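Local structure of chromatin structure-remodeling complex subunit RSC2 (4BB7) at residues A[77-82]-A[137-142]. The protein serves, through a piece that includes its BAH domain, as a subunit of the yeast RSC complex, which remodels chromatin and transfers histone octamers in an ATP-dependent reaction. Numbering follows the deposited sequence.
Sequences VDRLFY and KIFNKI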
ATOM      1  N   VAL A  77      33.849   0.963  -4.935  1.00 24.75           N
ATOM      2  CA  VAL A  77      34.537   0.482  -3.747  1.00 21.82           C
ATOM      3  C   VAL A  77      35.322   1.595  -3.055  1.00 27.48           C
ATOM      4  O   VAL A  77      35.632   1.505  -1.864  1.00 23.07           O
ATOM      5  CB  VAL A  77      35.491  -0.668  -4.101  1.00 24.75           C
ATOM      6  CG1 VAL A  77      36.650  -0.149  -4.942  1.00 24.70           C
ATOM      7  CG2 VAL A  77      36.000  -1.341  -2.845  1.00 26.31           C
ATOM      8  N   ASP A  78      35.644   2.649  -3.798  1.00 24.63           N
ATOM      9  CA  ASP A  78      36.447   3.730  -3.241  1.00 24.38           C
ATOM     10  C   ASP A  78      35.597   4.920  -2.801  1.00 25.50           C
ATOM     11  O   ASP A  78      36.125   6.012  -2.575  1.00 19.60           O
ATOM     12  CB  ASP A  78      37.533   4.176  -4.227  1.00 19.72           C
ATOM     13  CG  ASP A  78      36.962   4.760  -5.502  1.00 26.96           C
ATOM     14  OD1 ASP A  78      35.944   4.232  -5.999  1.00 26.56           O
ATOM     15  OD2 ASP A  78      37.531   5.752  -6.008  1.00 27.07           O
ATOM     16  N   ARG A  79      34.287   4.710  -2.676  1.00 16.69           N
ATOM     17  CA  ARG A  79      33.407   5.775  -2.210  1.00 22.55           C
ATOM     18  C   ARG A  79      33.583   6.055  -0.716  1.00 26.89           C
ATOM     19  O   ARG A  79      33.763   5.137   0.087  1.00 25.52           O
ATOM     20  CB  ARG A  79      31.940   5.470  -2.533  1.00 26.01           C
ATOM     21  CG  ARG A  79      31.002   6.630  -2.212  1.00 30.09           C
ATOM     22  CD  ARG A  79      29.691   6.565  -2.986  1.00 26.63           C
ATOM     23  NE  ARG A  79      28.832   7.712  -2.692  1.00 27.07           N
ATOM     24  CZ  ARG A  79      28.616   8.727  -3.524  1.00 30.32           C
ATOM     25  NH1 ARG A  79      29.188   8.744  -4.721  1.00 24.40           N
ATOM     26  NH2 ARG A  79      27.823   9.727  -3.162  1.00 25.54           N
ATOM     27  N   LEU A  80      33.540   7.332  -0.351  1.00 27.61           N
ATOM     28  CA  LEU A  80      33.669   7.741   1.042  1.00 28.63           C
ATOM     29  C   LEU A  80      32.319   8.187   1.594  1.00 29.61           C
ATOM     30  O   LEU A  80      31.430   8.582   0.838  1.00 28.56           O
ATOM     31  CB  LEU A  80      34.685   8.875   1.172  1.00 26.40           C
ATOM     32  CG  LEU A  80      36.118   8.516   0.787  1.00 30.43           C
ATOM     33  CD1 LEU A  80      37.005   9.753   0.772  1.00 24.21           C
ATOM     34  CD2 LEU A  80      36.662   7.455   1.734  1.00 28.22           C
ATOM     35  N   PHE A  81      32.175   8.124   2.913  1.00 23.94           N
ATOM     36  CA  PHE A  81      30.916   8.460   3.568  1.00 27.98           C
ATOM     37  C   PHE A  81      31.164   9.206   4.867  1.00 27.40           C
ATOM     38  O   PHE A  81      32.188   9.009   5.515  1.00 30.42           O
ATOM     39  CB  PHE A  81      30.116   7.192   3.878  1.00 25.31           C
ATOM     40  CG  PHE A  81      29.772   6.375   2.668  1.00 26.74           C
ATOM     41  CD1 PHE A  81      28.649   6.671   1.911  1.00 24.77           C
ATOM     42  CD2 PHE A  81      30.564   5.302   2.294  1.00 21.20           C
ATOM     43  CE1 PHE A  81      28.327   5.918   0.801  1.00 27.38           C
ATOM     44  CE2 PHE A  81      30.246   4.541   1.184  1.00 26.77           C
ATOM     45  CZ  PHE A  81      29.125   4.849   0.435  1.00 27.13           C
ATOM     46  N   TYR A  82      30.225  10.061   5.251  1.00 28.46           N
ATOM     47  CA  TYR A  82      30.302  10.720   6.546  1.00 30.10           C
ATOM     48  C   TYR A  82      29.927   9.726   7.633  1.00 30.16           C
ATOM     49  O   TYR A  82      29.287   8.708   7.359  1.00 28.12           O
ATOM     50  CB  TYR A  82      29.366  11.929   6.600  1.00 29.76           C
ATOM     51  CG  TYR A  82      29.634  12.946   5.515  1.00 26.18           C
ATOM     52  CD1 TYR A  82      30.689  13.844   5.621  1.00 26.95           C
ATOM     53  CD2 TYR A  82      28.837  13.001   4.380  1.00 28.22           C
ATOM     54  CE1 TYR A  82      30.938  14.774   4.627  1.00 29.30           C
ATOM     55  CE2 TYR A  82      29.077  13.926   3.381  1.00 29.92           C
ATOM     56  CZ  TYR A  82      30.129  14.809   3.510  1.00 26.61           C
ATOM     57  OH  TYR A  82      30.371  15.724   2.515  1.00 28.04           O
ATOM     58  N   LYS A 137      21.863   3.070  -9.899  1.00 26.36           N
ATOM     59  CA  LYS A 137      22.845   3.123  -8.823  1.00 23.89           C
ATOM     60  C   LYS A 137      23.670   4.406  -8.906  1.00 26.79           C
ATOM     61  O   LYS A 137      24.896   4.383  -8.805  1.00 23.42           O
ATOM     62  CB  LYS A 137      23.750   1.890  -8.853  1.00 29.70           C
ATOM     63  CG  LYS A 137      22.996   0.570  -9.005  1.00 28.93           C
ATOM     64  CD  LYS A 137      21.875   0.453  -7.987  1.00 25.54           C
ATOM     65  CE  LYS A 137      21.202  -0.906  -8.064  1.00 30.64           C
ATOM     66  NZ  LYS A 137      20.653  -1.185  -9.421  1.00 34.46           N
ATOM     67  N   ILE A 138      22.977   5.523  -9.093  1.00 29.16           N
ATOM     68  CA  ILE A 138      23.608   6.832  -9.177  1.00 25.47           C
ATOM     69  C   ILE A 138      23.358   7.628  -7.904  1.00 26.79           C
ATOM     70  O   ILE A 138      22.250   7.631  -7.377  1.00 26.93           O
ATOM     71  CB  ILE A 138      23.039   7.647 -10.356  1.00 22.56           C
ATOM     72  CG1 ILE A 138      23.419   7.004 -11.688  1.00 23.56           C
ATOM     73  CG2 ILE A 138      23.533   9.082 -10.303  1.00 26.36           C
ATOM     74  CD1 ILE A 138      24.912   6.918 -11.913  1.00 30.10           C
ATOM     75  N   PHE A 139      24.394   8.298  -7.411  1.00 26.69           N
ATOM     76  CA  PHE A 139      24.233   9.236  -6.312  1.00 29.58           C
ATOM     77  C   PHE A 139      24.145  10.647  -6.889  1.00 26.81           C
ATOM     78  O   PHE A 139      25.006  11.054  -7.660  1.00 22.76           O
ATOM     79  CB  PHE A 139      25.418   9.153  -5.344  1.00 26.42           C
ATOM     80  CG  PHE A 139      25.507   7.858  -4.574  1.00 28.12           C
ATOM     81  CD1 PHE A 139      26.004   6.711  -5.169  1.00 26.92           C
ATOM     82  CD2 PHE A 139      25.126   7.800  -3.241  1.00 29.95           C
ATOM     83  CE1 PHE A 139      26.096   5.524  -4.458  1.00 23.71           C
ATOM     84  CE2 PHE A 139      25.219   6.616  -2.524  1.00 27.13           C
ATOM     85  CZ  PHE A 139      25.705   5.478  -3.136  1.00 24.01           C
ATOM     86  N   ASN A 140      23.104  11.385  -6.517  1.00 26.90           N
ATOM     87  CA  ASN A 140      22.944  12.769  -6.956  1.00 24.82           C
ATOM     88  C   ASN A 140      22.857  13.731  -5.779  1.00 26.53           C
ATOM     89  O   ASN A 140      22.014  13.568  -4.899  1.00 29.50           O
ATOM     90  CB  ASN A 140      21.700  12.920  -7.834  1.00 28.37           C
ATOM     91  CG  ASN A 140      21.853  12.247  -9.185  1.00 32.64           C
ATOM     92  OD1 ASN A 140      21.082  11.356  -9.536  1.00 30.20           O
ATOM     93  ND2 ASN A 140      22.855  12.674  -9.953  1.00 35.20           N
ATOM     94  N   LYS A 141      23.725  14.737  -5.766  1.00 31.17           N
ATOM     95  CA  LYS A 141      23.720  15.720  -4.688  1.00 31.34           C
ATOM     96  C   LYS A 141      22.394  16.463  -4.642  1.00 32.35           C
ATOM     97  O   LYS A 141      21.860  16.856  -5.679  1.00 36.28           O
ATOM     98  CB  LYS A 141      24.863  16.721  -4.855  1.00 30.87           C
ATOM     99  CG  LYS A 141      24.915  17.771  -3.752  1.00 29.97           C
ATOM    100  CD  LYS A 141      26.000  18.802  -4.018  1.00 36.08           C
ATOM    101  CE  LYS A 141      26.081  19.824  -2.894  1.00 38.99           C
ATOM    102  NZ  LYS A 141      26.517  19.216  -1.609  1.00 29.05           N
ATOM    103  N   ILE A 142      21.870  16.660  -3.438  1.00 32.40           N
ATOM    104  CA  ILE A 142      20.585  17.334  -3.274  1.00 39.37           C
ATOM    105  C   ILE A 142      20.765  18.832  -3.029  1.00 35.26           C
ATOM    106  O   ILE A 142      21.402  19.243  -2.061  1.00 31.63           O
ATOM    107  CB  ILE A 142      19.756  16.707  -2.131  1.00 33.55           C
ATOM    108  CG1 ILE A 142      19.836  15.180  -2.198  1.00 36.90           C
ATOM    109  CG2 ILE A 142      18.304  17.175  -2.199  1.00 25.66           C
ATOM    110  CD1 ILE A 142      19.102  14.468  -1.075  1.00 34.33           C
TER
HETATM  111  O   HOH W   1      27.863  10.281  -7.175  1.00 28.21           O
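Arg79 reaches from the loop leading into strand 80-82 to lay its guanidinium on the ring of Phe139, in strand 138-141. The two backbones stay well apart, with the CA atoms of Arg79 and Phe139 at 10.6 Å, and the arginine bridges that distance. Its CB points across toward the other segment; CG stands anti to the backbone N (chi1 -173°), and the chain runs extended to NE. CD is the first atom to arrive, a CH-pi donor 4.2 Å from the Phe139 centroid. NE follows, lying over the middle of the ring. CZ sits 3.7 Å from the Phe139 centroid in a cation-pi contact, the guanidinium and ring planes only 17° apart. Beyond it NH2 overhangs the root of the ring, 3.3 Å from Phe139 CG and equally close to CB. NH1 donates a hydrogen bond to a water 3.2 Å away, which in turn donates one to Phe139 O at 3.0 Å, so the arginine stacks directly on the Phe139 side chain and reaches its backbone through the water. Phe81 CE1 lies at the guanidinium's edge, in its plane. NH1 also forms a salt bridge with Glu219, which probably balances the charge of this buried arginine, and Phe130 makes a further cation-pi contact with it. Both segments belong to the BAH family region, where this near-parallel arginine-aromatic cation-pi stack joins the two-stranded antiparallel sheet of 130-133 and 138-141 to strand 80-82, which pairs with 166-172 in a separate mixed sheet.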